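Local coordinates for protein chitinase A (Cycas revoluta, PDB 4MNK) that probably hydrolyses chitin as a class V plant chitinase of glycosyl hydrolase family 18, and is captured here with chitin oligosaccharide bound, at residues N90-I104 against N130-I142. Numbering follows the deposited sequence. Where two conformers were deposited one is given.
Sequences NSDASARQRFVKSSI and NFVKLVSELTAAI
V100 fits as a knob into a hole on the surface of the 130-142 helix, seated among L134, E137, L138 and A141, and the fit shows how two helices mesh when bump is matched to hollow. Its CG1, anti to the backbone N (chi1 164°), presses against A141 CB at 3.3 Å, tighter than usual for two carbons, while CG2 settles over the L138 backbone. One turn later I104 packs against the same A141 methyl: its CD1 lies 3.5 Å from A141 CB and also rests against I142 CG1.

R96 is the second knob, one turn before V100, in the hollow of N130, K133, L134 and E137. Its chain bends at chi3, and K133 CB then lies over the centre of one guanidinium face while A93 CA lies near the rim of the opposite face. E137 is gripped side-on at the edge: R96 NE meets E137 OE1 at 2.9 Å in a nearly straight bond (165°), and R96 NH2 reaches the syn lone pair of E137 OE2 at 3.0 Å. R96 NH1 turns back to donate to N90 O, and these three hydrogen bonds fix the rotation of the guanidinium.

From the other helix, L134 pushes CD1 to within 3.7 Å of F99 CD2, and its CD2 meets N90 OD1 at 3.3 Å. N90 itself packs its CB on N130 CB, its amide alongside the F131 ring. L134 also touches F86 and L89 of helix 80-90, while F99 and F131 both reach L117 of strand 114-119.

The helix axes approach to 9.6 Å and cross at -41°, running broadly in the same direction, as neighbouring outer helices do in the TIM barrel of family 18 chitinases.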
loop_
_atom_site.group_PDB
_atom_site.type_symbol
_atom_site.label_atom_id
_atom_site.label_comp_id
_atom_site.label_asym_id
_atom_site.label_seq_id
_atom_site.Cartn_x
_atom_site.Cartn_y
_atom_site.Cartn_z
ATOM N N ASN A 90 -7.344 10.653 17.516
ATOM C CA ASN A 90 -6.233 11.596 17.538
ATOM C C ASN A 90 -6.530 12.890 18.294
ATOM O O ASN A 90 -5.610 13.597 18.698
ATOM C CB ASN A 90 -5.736 11.874 16.117
ATOM C CG ASN A 90 -5.159 10.637 15.444
ATOM O OD1 ASN A 90 -4.803 9.662 16.108
ATOM N ND2 ASN A 90 -5.063 10.675 14.119
ATOM N N SER A 91 -7.815 13.177 18.501
ATOM C CA SER A 91 -8.247 14.370 19.229
ATOM C C SER A 91 -8.284 14.164 20.750
ATOM O O SER A 91 -8.479 15.119 21.504
ATOM C CB SER A 91 -9.622 14.816 18.722
ATOM O OG SER A 91 -10.005 16.061 19.281
ATOM N N ASP A 92 -8.084 12.923 21.190
ATOM C CA ASP A 92 -8.256 12.532 22.588
ATOM C C ASP A 92 -6.920 12.017 23.139
ATOM O O ASP A 92 -6.493 10.907 22.817
ATOM C CB ASP A 92 -9.346 11.449 22.646
ATOM C CG ASP A 92 -9.704 11.005 24.064
ATOM O OD1 ASP A 92 -10.856 10.552 24.239
ATOM O OD2 ASP A 92 -8.864 11.068 24.985
ATOM N N ALA A 93 -6.266 12.831 23.968
ATOM C CA ALA A 93 -4.943 12.505 24.516
ATOM C C ALA A 93 -4.898 11.163 25.247
ATOM O O ALA A 93 -3.942 10.399 25.091
ATOM C CB ALA A 93 -4.449 13.623 25.425
ATOM N N SER A 94 -5.930 10.878 26.037
ATOM C CA SER A 94 -6.015 9.613 26.766
ATOM C C SER A 94 -6.150 8.432 25.805
ATOM O O SER A 94 -5.506 7.398 25.990
ATOM C CB SER A 94 -7.169 9.635 27.770
ATOM O OG SER A 94 -6.963 10.624 28.763
ATOM N N ALA A 95 -6.977 8.598 24.775
ATOM C CA ALA A 95 -7.144 7.575 23.746
ATOM C C ALA A 95 -5.833 7.312 22.998
ATOM O O ALA A 95 -5.488 6.158 22.741
ATOM C CB ALA A 95 -8.252 7.963 22.776
ATOM N N ARG A 96 -5.101 8.379 22.669
ATOM C CA ARG A 96 -3.805 8.242 21.995
ATOM C C ARG A 96 -2.835 7.418 22.837
ATOM O O ARG A 96 -2.104 6.583 22.307
ATOM C CB ARG A 96 -3.193 9.607 21.665
ATOM C CG ARG A 96 -3.978 10.425 20.640
ATOM C CD ARG A 96 -3.122 11.519 20.011
ATOM N NE ARG A 96 -2.447 12.343 21.012
ATOM C CZ ARG A 96 -2.924 13.481 21.507
ATOM N NH1 ARG A 96 -4.093 13.967 21.098
ATOM N NH2 ARG A 96 -2.224 14.144 22.417
ATOM N N GLN A 97 -2.844 7.646 24.149
ATOM C CA GLN A 97 -1.993 6.893 25.072
ATOM C C GLN A 97 -2.333 5.399 25.048
ATOM O O GLN A 97 -1.436 4.553 24.996
ATOM C CB GLN A 97 -2.106 7.463 26.490
ATOM C CG GLN A 97 -1.023 6.998 27.464
ATOM C CD GLN A 97 -0.952 7.852 28.725
ATOM O OE1 GLN A 97 -1.791 8.728 28.953
ATOM N NE2 GLN A 97 0.060 7.600 29.550
ATOM N N ARG A 98 -3.627 5.081 25.073
ATOM C CA ARG A 98 -4.085 3.693 25.028
ATOM C C ARG A 98 -3.711 3.028 23.703
ATOM O O ARG A 98 -3.281 1.874 23.687
ATOM C CB ARG A 98 -5.595 3.596 25.278
ATOM C CG ARG A 98 -6.032 4.100 26.655
ATOM C CD ARG A 98 -7.455 3.685 27.001
ATOM N NE ARG A 98 -8.445 4.212 26.062
ATOM C CZ ARG A 98 -9.010 5.414 26.145
ATOM N NH1 ARG A 98 -8.687 6.249 27.125
ATOM N NH2 ARG A 98 -9.903 5.786 25.237
ATOM N N PHE A 99 -3.862 3.768 22.605
ATOM C CA PHE A 99 -3.500 3.291 21.270
ATOM C C PHE A 99 -2.010 2.978 21.182
ATOM O O PHE A 99 -1.618 1.926 20.683
ATOM C CB PHE A 99 -3.880 4.331 20.211
ATOM C CG PHE A 99 -3.457 3.967 18.807
ATOM C CD1 PHE A 99 -4.357 3.375 17.927
ATOM C CD2 PHE A 99 -2.165 4.229 18.358
ATOM C CE1 PHE A 99 -3.978 3.044 16.624
ATOM C CE2 PHE A 99 -1.775 3.897 17.058
ATOM C CZ PHE A 99 -2.685 3.303 16.194
ATOM N N VAL A 100 -1.185 3.904 21.663
ATOM C CA VAL A 100 0.265 3.762 21.578
ATOM C C VAL A 100 0.740 2.536 22.366
ATOM O O VAL A 100 1.503 1.714 21.845
ATOM C CB VAL A 100 0.974 5.065 22.026
ATOM C CG1 VAL A 100 2.441 4.824 22.312
ATOM C CG2 VAL A 100 0.810 6.143 20.961
ATOM N N LYS A 101 0.258 2.402 23.601
ATOM C CA LYS A 101 0.627 1.284 24.468
ATOM C C LYS A 101 0.179 -0.056 23.880
ATOM O O LYS A 101 0.959 -1.014 23.836
ATOM C CB LYS A 101 0.040 1.476 25.869
ATOM C CG LYS A 101 0.406 0.385 26.867
ATOM C CD LYS A 101 -0.245 0.640 28.220
ATOM C CE LYS A 101 0.135 -0.425 29.236
ATOM N NZ LYS A 101 1.577 -0.366 29.609
ATOM N N SER A 102 -1.073 -0.121 23.432
ATOM C CA SER A 102 -1.634 -1.368 22.911
ATOM C C SER A 102 -1.047 -1.789 21.559
ATOM O O SER A 102 -0.926 -2.983 21.292
ATOM C CB SER A 102 -3.163 -1.316 22.848
ATOM O OG SER A 102 -3.609 -0.336 21.929
ATOM N N SER A 103 -0.682 -0.821 20.721
ATOM C CA SER A 103 -0.102 -1.134 19.411
ATOM C C SER A 103 1.291 -1.746 19.546
ATOM O O SER A 103 1.614 -2.719 18.862
ATOM C CB SER A 103 -0.068 0.099 18.505
ATOM O OG SER A 103 0.754 1.115 19.047
ATOM N N ILE A 104 2.104 -1.182 20.437
ATOM C CA ILE A 104 3.433 -1.718 20.716
ATOM C C ILE A 104 3.315 -3.126 21.308
ATOM O O ILE A 104 4.014 -4.046 20.880
ATOM C CB ILE A 104 4.236 -0.769 21.631
ATOM C CG1 ILE A 104 4.595 0.509 20.865
ATOM C CG2 ILE A 104 5.491 -1.455 22.170
ATOM C CD1 ILE A 104 5.026 1.655 21.743
ATOM N N ASN A 130 -3.449 16.642 14.640
ATOM C CA ASN A 130 -3.691 15.622 15.653
ATOM C C ASN A 130 -2.976 14.305 15.354
ATOM O O ASN A 130 -2.560 13.598 16.274
ATOM C CB ASN A 130 -5.190 15.412 15.867
ATOM C CG ASN A 130 -5.864 16.610 16.527
ATOM O OD1 ASN A 130 -5.200 17.518 17.038
ATOM N ND2 ASN A 130 -7.189 16.610 16.527
ATOM N N PHE A 131 -2.832 13.984 14.069
ATOM C CA PHE A 131 -2.069 12.809 13.640
ATOM C C PHE A 131 -0.594 12.968 14.007
ATOM O O PHE A 131 0.043 12.013 14.452
ATOM C CB PHE A 131 -2.247 12.583 12.134
ATOM C CG PHE A 131 -1.723 11.257 11.628
ATOM C CD1 PHE A 131 -1.050 11.199 10.414
ATOM C CD2 PHE A 131 -1.921 10.072 12.337
ATOM C CE1 PHE A 131 -0.574 9.988 9.909
ATOM C CE2 PHE A 131 -1.442 8.853 11.841
ATOM C CZ PHE A 131 -0.770 8.817 10.624
ATOM N N VAL A 132 -0.068 14.182 13.841
ATOM C CA VAL A 132 1.284 14.529 14.293
ATOM C C VAL A 132 1.476 14.193 15.780
ATOM O O VAL A 132 2.500 13.621 16.157
ATOM C CB VAL A 132 1.612 16.024 13.996
ATOM C CG1 VAL A 132 2.764 16.542 14.860
ATOM C CG2 VAL A 132 1.918 16.219 12.517
ATOM N N LYS A 133 0.489 14.532 16.611
ATOM C CA LYS A 133 0.540 14.220 18.042
ATOM C C LYS A 133 0.638 12.712 18.268
ATOM O O LYS A 133 1.494 12.252 19.017
ATOM C CB LYS A 133 -0.677 14.785 18.780
ATOM C CG LYS A 133 -0.789 16.305 18.769
ATOM C CD LYS A 133 -2.058 16.764 19.474
ATOM C CE LYS A 133 -2.362 18.224 19.192
ATOM N NZ LYS A 133 -3.624 18.654 19.857
ATOM N N LEU A 134 -0.229 11.948 17.604
ATOM C CA LEU A 134 -0.222 10.490 17.731
ATOM C C LEU A 134 1.127 9.891 17.345
ATOM O O LEU A 134 1.705 9.101 18.096
ATOM C CB LEU A 134 -1.330 9.851 16.884
ATOM C CG LEU A 134 -1.454 8.325 17.008
ATOM C CD1 LEU A 134 -2.220 7.946 18.273
ATOM C CD2 LEU A 134 -2.111 7.725 15.769
ATOM N N VAL A 135 1.619 10.272 16.169
ATOM C CA VAL A 135 2.847 9.696 15.631
ATOM C C VAL A 135 4.072 10.080 16.467
ATOM O O VAL A 135 4.952 9.249 16.703
ATOM C CB VAL A 135 3.029 10.041 14.133
ATOM C CG1 VAL A 135 4.371 9.550 13.613
ATOM C CG2 VAL A 135 1.904 9.423 13.310
ATOM N N SER A 136 4.114 11.324 16.944
ATOM C CA SER A 136 5.219 11.758 17.797
ATOM C C SER A 136 5.260 10.932 19.085
ATOM O O SER A 136 6.327 10.482 19.515
ATOM C CB SER A 136 5.113 13.248 18.114
ATOM O OG SER A 136 6.230 13.680 18.872
ATOM N N GLU A 137 4.090 10.721 19.684
ATOM C CA GLU A 137 3.965 9.914 20.897
ATOM C C GLU A 137 4.328 8.449 20.643
ATOM O O GLU A 137 4.972 7.806 21.477
ATOM C CB GLU A 137 2.557 10.055 21.486
ATOM C CG GLU A 137 2.299 11.442 22.093
ATOM C CD GLU A 137 0.824 11.829 22.171
ATOM O OE1 GLU A 137 -0.055 10.970 21.964
ATOM O OE2 GLU A 137 0.546 13.016 22.450
ATOM N N LEU A 138 3.937 7.933 19.482
ATOM C CA LEU A 138 4.252 6.555 19.113
ATOM C C LEU A 138 5.761 6.352 18.921
ATOM O O LEU A 138 6.329 5.380 19.420
ATOM C CB LEU A 138 3.472 6.140 17.862
ATOM C CG LEU A 138 3.593 4.686 17.395
ATOM C CD1 LEU A 138 3.254 3.684 18.503
ATOM C CD2 LEU A 138 2.694 4.472 16.191
ATOM N N THR A 139 6.403 7.281 18.217
ATOM C CA THR A 139 7.857 7.243 18.028
ATOM C C THR A 139 8.598 7.184 19.370
ATOM O O THR A 139 9.486 6.351 19.558
ATOM C CB THR A 139 8.348 8.453 17.200
ATOM O OG1 THR A 139 7.750 8.416 15.899
ATOM C CG2 THR A 139 9.869 8.443 17.050
ATOM N N ALA A 140 8.215 8.060 20.298
ATOM C CA ALA A 140 8.832 8.114 21.625
ATOM C C ALA A 140 8.634 6.815 22.404
ATOM O O ALA A 140 9.568 6.299 23.021
ATOM C CB ALA A 140 8.296 9.301 22.416
ATOM N N ALA A 141 7.417 6.280 22.368
ATOM C CA ALA A 141 7.113 5.052 23.096
ATOM C C ALA A 141 7.835 3.840 22.502
ATOM O O ALA A 141 8.230 2.932 23.233
ATOM C CB ALA A 141 5.621 4.820 23.150
ATOM N N ILE A 142 8.015 3.838 21.182
ATOM C CA ILE A 142 8.778 2.788 20.502
ATOM C C ILE A 142 10.237 2.793 20.976
ATOM O O ILE A 142 10.805 1.740 21.281
ATOM C CB ILE A 142 8.659 2.913 18.959
ATOM C CG1 ILE A 142 7.312 2.343 18.495
ATOM C CG2 ILE A 142 9.818 2.210 18.253
ATOM C CD1 ILE A 142 6.976 2.615 17.042
HETATM O O HOH W 1 -1.337 11.376 24.841
#